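2-c-methyl-d-erythritol 2,4-cyclodiphosphate synthase (Plasmodium falciparum, PDB 4C82) catalyses the conversion of 4-diphosphocytidyl-2-C-methyl-D-erythritol 2-phosphate to 2-C-methyl-D-erythritol 2,4-cyclodiphosphate with release of CMP, a step of non-mevalonate isoprenoid synthesis. Local coordinates at residues K18-D23 and L55-S60; I124-K129 and G166-I171; N136-I141 and I152-K157. The protein carries 1 engineered substitution. All coordinates share one frame; numbering follows the deposited sequence.

Contact 1 of 3, residues K18-D23 and L55-S60; sequences KIKVLD and LVLSHS
The flat groups through which Lys18-Asp23 meets Leu55-Ser60 are backbone carbonyls. Leu55 N lies in the plane of the Lys20 carbonyl, 2.8 Å from Lys20 O, whereas Leu57 N stands 37° above the plane of the Lys18 carbonyl and donates to Lys18 O over 2.9 Å. Lys20 N returns a bond to Leu55 O at 2.7 Å, which makes Lys20 and Leu55 a hydrogen-bonded antiparallel pair. Leu55 O also receives the CA-H of Ile19, with Ile19 CA 3.1 Å away.

The neighbouring non-hydrogen-bonded pair, Ile19 and Val56, sends its side chains to one face of the sheet, where Ile19 CG2 and Val56 CG2 touch at 4.2 Å. With Ile19 CG1 between backbone N and carbonyl carbon (chi1 54°), the longer branch leads away from Val56. Lys20 and Leu55 occupy the other face. There Leu22 crosses Leu55 at about a right angle, Leu22 CD2 resting 3.9 Å from Leu55 CD1, while Leu57 CD2 flanks Lys20 CB; Lys20, Leu22 and Leu57 are exposed in the trimer.

Lys18 N is hydrogen-bonded to Glu160 OE1 of the second subunit. Strand 54-56 is an outermost strand of the chain's mixed sheet, and strand 9-21 lies between it and strand 170-181.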
# COMPACT_ATOMS: atom_id res chain seq x y z
N LYS A 18 -0.26 -11.13 15.41
CA LYS A 18 -0.91 -10.99 16.74
C LYS A 18 0.07 -10.68 17.87
O LYS A 18 1.15 -11.29 17.96
CB LYS A 18 -1.61 -12.32 17.11
CG LYS A 18 -2.78 -12.63 16.21
CD LYS A 18 -3.41 -14.01 16.45
CE LYS A 18 -3.54 -14.33 17.92
NZ LYS A 18 -4.30 -13.30 18.67
N ILE A 19 -0.32 -9.76 18.76
CA ILE A 19 0.54 -9.36 19.85
C ILE A 19 -0.25 -9.35 21.17
O ILE A 19 -1.48 -9.38 21.16
CB ILE A 19 1.15 -7.98 19.65
CG1 ILE A 19 0.05 -6.94 19.39
CG2 ILE A 19 2.20 -8.00 18.52
CD1 ILE A 19 0.54 -5.54 19.79
N LYS A 20 0.48 -9.32 22.27
CA LYS A 20 -0.10 -9.10 23.59
C LYS A 20 0.81 -8.12 24.35
O LYS A 20 2.00 -8.35 24.48
CB LYS A 20 -0.25 -10.44 24.30
CG LYS A 20 -0.08 -10.35 25.83
CD LYS A 20 -0.24 -11.73 26.48
CE LYS A 20 -1.68 -12.17 26.32
NZ LYS A 20 -1.59 -13.63 26.16
N VAL A 21 0.27 -6.99 24.74
CA VAL A 21 1.05 -5.96 25.38
C VAL A 21 1.10 -6.42 26.86
O VAL A 21 0.08 -6.94 27.38
CB VAL A 21 0.34 -4.63 25.23
CG1 VAL A 21 0.99 -3.56 26.08
CG2 VAL A 21 0.31 -4.26 23.73
N LEU A 22 2.29 -6.32 27.46
CA LEU A 22 2.48 -6.69 28.89
C LEU A 22 2.04 -5.49 29.71
O LEU A 22 2.85 -4.62 30.09
CB LEU A 22 3.95 -7.09 29.15
CG LEU A 22 4.39 -8.36 28.37
CD1 LEU A 22 5.90 -8.68 28.47
CD2 LEU A 22 3.52 -9.57 28.75
N ASP A 23 0.74 -5.39 29.90
CA ASP A 23 0.23 -4.25 30.64
C ASP A 23 -0.04 -4.75 32.02
O ASP A 23 0.60 -5.68 32.49
CB ASP A 23 -1.02 -3.59 29.99
CG ASP A 23 -2.10 -4.60 29.58
OD1 ASP A 23 -2.30 -5.65 30.23
OD2 ASP A 23 -2.78 -4.33 28.58
N LEU A 55 4.56 -9.24 23.73
CA LEU A 55 4.70 -10.56 23.23
C LEU A 55 4.03 -10.66 21.86
O LEU A 55 3.01 -10.01 21.60
CB LEU A 55 4.02 -11.57 24.18
CG LEU A 55 4.64 -11.60 25.61
CD1 LEU A 55 3.95 -12.66 26.45
CD2 LEU A 55 6.15 -11.81 25.59
N VAL A 56 4.56 -11.54 21.05
CA VAL A 56 4.05 -11.75 19.72
C VAL A 56 3.62 -13.21 19.74
O VAL A 56 4.35 -14.07 20.26
CB VAL A 56 5.14 -11.40 18.66
CG1 VAL A 56 6.33 -12.37 18.74
CG2 VAL A 56 4.56 -11.27 17.23
N LEU A 57 2.41 -13.48 19.28
CA LEU A 57 1.87 -14.83 19.34
C LEU A 57 1.99 -15.38 17.95
O LEU A 57 1.14 -15.13 17.11
CB LEU A 57 0.41 -14.86 19.89
CG LEU A 57 0.03 -14.03 21.16
CD1 LEU A 57 -1.18 -14.61 21.88
CD2 LEU A 57 1.15 -13.78 22.19
N SER A 58 3.09 -16.10 17.72
CA SER A 58 3.52 -16.53 16.39
C SER A 58 4.45 -17.77 16.46
O SER A 58 5.26 -17.89 17.38
CB SER A 58 4.31 -15.40 15.73
OG SER A 58 3.61 -14.15 15.81
N HIS A 59 4.34 -18.66 15.47
CA HIS A 59 5.34 -19.71 15.24
C HIS A 59 6.68 -19.16 14.79
O HIS A 59 7.72 -19.77 15.04
CB HIS A 59 4.82 -20.72 14.23
CG HIS A 59 3.79 -21.68 14.80
ND1 HIS A 59 4.14 -22.78 15.49
CD2 HIS A 59 2.39 -21.66 14.75
CE1 HIS A 59 3.02 -23.44 15.87
NE2 HIS A 59 1.96 -22.76 15.42
N SER A 60 6.66 -18.02 14.12
CA SER A 60 7.87 -17.33 13.66
C SER A 60 8.24 -16.27 14.74
O SER A 60 7.58 -16.18 15.78
CB SER A 60 7.58 -16.66 12.29
OG SER A 60 6.68 -15.54 12.48

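Contact 2 of 3, residues I124-K129 and G166-I171; sequences IAQVPK and GEKKAI
Gln126 OE1 is gripped by two backbone N-H groups, those of His159 and Lys161, and Gly166 CA packs 3.5 Å from this same Gln126 OE1. The oxygen is thereby tied to the chain leading into helix 163-166, while the rest of the side chain packs on Gly166 at that helix's C-terminal end, which finishes in a Schellman motif with Lys168, at a positive phi of 61°, as its C-prime residue. Gln126 reaches there with CG anti to its backbone N (chi1 -159°) and a bend at chi2 (60°), which lays Gln126 CG 3.3 Å from Gly166 O and brings Gln126 OE1 to the N-H groups of His159 and Lys161.

The turn at Lys168 also places its aliphatic chain alongside the loop. Lys168 CG touches Gln126 CB at 3.8 Å, and farther out the lysine crosses Val127 at about a right angle, its CD lying against both methyl groups of the valine. Val21 of strand 9-21 packs on both Val127 and Lys168.

Near the start of strand 170-181 the two backbones are joined through solvent. A water accepts from Gln126 N at 3.0 Å and donates to Ala170 O at 2.7 Å, a bridge just beyond the direct strand pairing in which Ile124 bonds to Glu172. Next to it Ala125 CB meets Ile171 CG2 at 3.9 Å. A cis peptide bond then leads from Val127 into Pro128. Val127 O is buried without a polar partner in the model, and its neighbour across the contact is a methyl group, Ile171 CG2, at 3.6 Å.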
# COMPACT_ATOMS: atom_id res chain seq x y z
N ILE A 124 2.12 -0.07 11.17
CA ILE A 124 0.82 0.43 11.66
C ILE A 124 0.60 -0.37 12.94
O ILE A 124 0.34 -1.62 12.94
CB ILE A 124 -0.30 0.20 10.63
CG1 ILE A 124 0.16 0.74 9.23
CG2 ILE A 124 -1.63 0.85 11.13
CD1 ILE A 124 -0.87 0.66 8.06
N ALA A 125 0.79 0.34 14.02
CA ALA A 125 0.98 -0.27 15.36
C ALA A 125 0.53 0.76 16.37
O ALA A 125 1.02 1.87 16.38
CB ALA A 125 2.44 -0.60 15.59
N GLN A 126 -0.38 0.38 17.26
CA GLN A 126 -0.77 1.23 18.40
C GLN A 126 0.39 1.26 19.39
O GLN A 126 0.72 2.30 19.90
CB GLN A 126 -2.10 0.74 19.08
CG GLN A 126 -2.81 1.81 19.91
CD GLN A 126 -3.23 3.03 19.13
OE1 GLN A 126 -3.76 2.92 18.02
NE2 GLN A 126 -3.04 4.22 19.72
N VAL A 127 1.05 0.12 19.61
CA VAL A 127 2.32 0.02 20.38
C VAL A 127 3.24 -1.01 19.67
O VAL A 127 2.73 -1.94 19.07
CB VAL A 127 2.08 -0.49 21.81
CG1 VAL A 127 1.23 0.50 22.61
CG2 VAL A 127 1.43 -1.85 21.75
N PRO A 128 4.58 -0.84 19.73
CA PRO A 128 5.29 0.24 20.40
C PRO A 128 5.36 1.47 19.50
O PRO A 128 5.04 1.39 18.35
CB PRO A 128 6.70 -0.36 20.60
CG PRO A 128 6.90 -1.24 19.36
CD PRO A 128 5.52 -1.74 18.99
N LYS A 129 5.79 2.58 20.06
CA LYS A 129 6.10 3.80 19.33
C LYS A 129 7.38 3.53 18.50
O LYS A 129 8.34 3.03 19.04
CB LYS A 129 6.35 4.89 20.38
CG LYS A 129 6.51 6.32 19.89
CD LYS A 129 7.37 7.11 20.90
CE LYS A 129 7.23 8.63 20.79
NZ LYS A 129 6.48 9.24 21.93
N GLY A 166 -5.83 -0.91 16.65
CA GLY A 166 -5.89 0.22 17.59
C GLY A 166 -6.12 -0.36 19.00
O GLY A 166 -5.73 0.24 19.98
N GLU A 167 -6.76 -1.51 19.07
CA GLU A 167 -6.95 -2.21 20.36
C GLU A 167 -5.76 -3.06 20.76
O GLU A 167 -5.86 -3.82 21.70
CB GLU A 167 -8.23 -3.07 20.28
CG GLU A 167 -9.42 -2.15 20.24
CD GLU A 167 -10.78 -2.85 20.29
OE1 GLU A 167 -10.88 -4.09 20.12
OE2 GLU A 167 -11.75 -2.10 20.49
N LYS A 168 -4.63 -2.94 20.02
CA LYS A 168 -3.42 -3.68 20.33
C LYS A 168 -3.50 -5.19 20.29
O LYS A 168 -2.72 -5.87 20.98
CB LYS A 168 -2.87 -3.26 21.70
CG LYS A 168 -2.81 -1.78 21.86
CD LYS A 168 -2.28 -1.44 23.22
CE LYS A 168 -3.05 -0.26 23.77
NZ LYS A 168 -2.10 0.68 24.45
N LYS A 169 -4.34 -5.72 19.40
CA LYS A 169 -4.42 -7.14 19.23
C LYS A 169 -3.45 -7.63 18.15
O LYS A 169 -3.27 -8.82 17.99
CB LYS A 169 -5.86 -7.56 18.84
CG LYS A 169 -6.93 -7.23 19.90
CD LYS A 169 -8.35 -7.55 19.40
CE LYS A 169 -9.33 -7.33 20.56
NZ LYS A 169 -10.67 -7.85 20.15
N ALA A 170 -2.90 -6.70 17.38
CA ALA A 170 -2.10 -7.05 16.20
C ALA A 170 -1.28 -5.84 15.82
O ALA A 170 -1.65 -4.75 16.18
CB ALA A 170 -3.02 -7.43 15.02
N ILE A 171 -0.22 -6.05 15.03
CA ILE A 171 0.53 -4.97 14.43
C ILE A 171 0.73 -5.34 12.98
O ILE A 171 0.72 -6.51 12.66
CB ILE A 171 1.91 -4.81 15.07
CG1 ILE A 171 2.69 -6.14 15.04
CG2 ILE A 171 1.71 -4.30 16.51
CD1 ILE A 171 4.09 -6.03 15.60
O HOH W 1 -1.28 -2.42 17.58

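Contact 3 of 3, residues N136-I141 and I152-K157; sequences NIIKNI and ISVKGK
Ile138 presses on Val154 more tightly than any other side-chain pair of this contact, with Ile138 CG1 3.5 Å from Val154 CG2. The two segments belong to a beta-alpha-beta crossover, strand 114-124, helix 134-145 and strand 152-157, in which the helix packs on the sheet with its short segment axis 8.6 Å from that of the strand and at 143° to it. The side chains that meet are all aliphatic. Val154 CG1 faces two helix positions one turn apart: Ile137 CG2 lies 3.8 Å from Val154 CG1, and Ile141 meets the same branch tip to tip, its CD1 3.9 Å from Val154 CG1. That branch is anti to the carbonyl carbon (chi1 -62°), which places Val154 CG2 between backbone N and carbonyl carbon, against both CG1 and CD1 of Ile138.

Ile137 also packs on Ile65, and Ile141 on Tyr66 and Ile69, of helix 64-77. The outer flank is more open: Ile138, though tight against Val154, is partly exposed and also touches Glu149, and Lys139 is exposed. Beyond Val154 the strand runs clear of residues 136-141, and Lys155 and Lys157 turn to polar partners, Asp120 in the same chain and Asp15 of the third subunit respectively. At the strand's start, Ile152 slides past Ile138 in the opposite direction, and Ile152 CD1 touches both Ile141 CG2, at 3.8 Å, and a backbone oxygen of the helix, with Ile138 O 3.6 Å from Ile152 CD1.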
# COMPACT_ATOMS: atom_id res chain seq x y z
N ASN A 136 17.87 2.52 15.28
CA ASN A 136 18.35 1.17 15.42
C ASN A 136 17.77 0.27 14.29
O ASN A 136 18.49 -0.50 13.70
CB ASN A 136 17.89 0.66 16.78
CG ASN A 136 18.66 -0.54 17.28
OD1 ASN A 136 19.40 -1.20 16.54
ND2 ASN A 136 18.47 -0.85 18.56
N ILE A 137 16.48 0.37 13.98
CA ILE A 137 15.87 -0.47 12.89
C ILE A 137 16.56 -0.14 11.56
O ILE A 137 16.86 -1.01 10.80
CB ILE A 137 14.32 -0.21 12.81
CG1 ILE A 137 13.62 -0.71 14.11
CG2 ILE A 137 13.66 -0.83 11.57
CD1 ILE A 137 12.19 -0.21 14.38
N ILE A 138 16.85 1.13 11.31
CA ILE A 138 17.36 1.52 10.01
C ILE A 138 18.78 0.99 9.84
O ILE A 138 19.15 0.46 8.76
CB ILE A 138 17.27 3.04 9.82
CG1 ILE A 138 15.80 3.48 9.62
CG2 ILE A 138 18.13 3.50 8.63
CD1 ILE A 138 15.57 5.01 9.65
N LYS A 139 19.57 1.05 10.92
CA LYS A 139 20.94 0.54 10.87
C LYS A 139 20.90 -0.95 10.67
O LYS A 139 21.73 -1.49 9.94
CB LYS A 139 21.71 0.88 12.17
CG LYS A 139 23.20 0.62 12.01
CD LYS A 139 23.73 -0.28 13.10
CE LYS A 139 25.03 -0.97 12.66
NZ LYS A 139 25.51 -1.91 13.72
N ASN A 140 19.96 -1.64 11.36
CA ASN A 140 19.81 -3.09 11.24
C ASN A 140 19.45 -3.48 9.82
O ASN A 140 20.01 -4.42 9.28
CB ASN A 140 18.69 -3.67 12.16
CG ASN A 140 19.12 -3.79 13.62
OD1 ASN A 140 20.28 -3.55 13.95
ND2 ASN A 140 18.15 -4.16 14.53
N ILE A 141 18.46 -2.80 9.22
CA ILE A 141 18.10 -3.07 7.82
C ILE A 141 19.28 -2.83 6.87
O ILE A 141 19.55 -3.63 5.95
CB ILE A 141 16.90 -2.20 7.38
CG1 ILE A 141 15.66 -2.65 8.15
CG2 ILE A 141 16.68 -2.32 5.85
CD1 ILE A 141 14.52 -1.65 8.03
N ILE A 152 16.79 4.01 3.15
CA ILE A 152 15.79 3.40 4.05
C ILE A 152 14.94 4.47 4.76
O ILE A 152 15.44 5.53 5.22
CB ILE A 152 16.45 2.46 5.07
CG1 ILE A 152 17.40 1.49 4.35
CG2 ILE A 152 15.42 1.78 5.99
CD1 ILE A 152 18.49 0.96 5.26
N SER A 153 13.64 4.19 4.87
CA SER A 153 12.76 5.08 5.64
C SER A 153 11.92 4.12 6.48
O SER A 153 11.47 3.11 5.91
CB SER A 153 11.83 5.80 4.71
OG SER A 153 10.69 6.28 5.46
N VAL A 154 11.77 4.36 7.78
CA VAL A 154 10.89 3.50 8.56
C VAL A 154 9.98 4.47 9.33
O VAL A 154 10.51 5.34 10.04
CB VAL A 154 11.63 2.55 9.55
CG1 VAL A 154 12.56 1.58 8.90
CG2 VAL A 154 12.40 3.32 10.58
N LYS A 155 8.64 4.36 9.17
CA LYS A 155 7.68 5.28 9.76
C LYS A 155 6.64 4.51 10.57
O LYS A 155 6.24 3.41 10.16
CB LYS A 155 6.95 6.14 8.73
CG LYS A 155 7.75 6.58 7.52
CD LYS A 155 7.09 7.69 6.71
CE LYS A 155 6.14 7.17 5.63
NZ LYS A 155 6.51 5.94 4.89
N GLY A 156 6.18 5.09 11.69
CA GLY A 156 5.24 4.36 12.59
C GLY A 156 3.94 5.14 12.57
O GLY A 156 3.97 6.35 12.51
N LYS A 157 2.80 4.46 12.52
CA LYS A 157 1.55 5.16 12.55
C LYS A 157 0.71 4.45 13.51
O LYS A 157 0.57 3.25 13.40
CB LYS A 157 0.86 5.11 11.17
CG LYS A 157 1.38 6.22 10.21
CD LYS A 157 0.89 7.62 10.66
CE LYS A 157 -0.60 7.60 11.10
NZ LYS A 157 -1.19 8.95 11.35

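Overall arrangement
Contact 3 is the buried one, an all-aliphatic layer between helix and sheet; contacts 1 and 2 are partly buried and lie farther from the chain's centre. All three reach the same mixed sheet. Contact 1 relies on direct backbone pairing at one outer strand, contact 2 on a glutamine side chain packed on the helix end and a bridging water. Contacts 1 and 2 touch through neighbouring strands 9-21 and 170-181, with a probable hydrogen bond between Ile19 N and Lys169 O, and both meet the second subunit. Contact 2 joins contact 3 through a probable hydrogen bond between Ala125 N and Lys157 O, whereas contacts 1 and 3 do not touch.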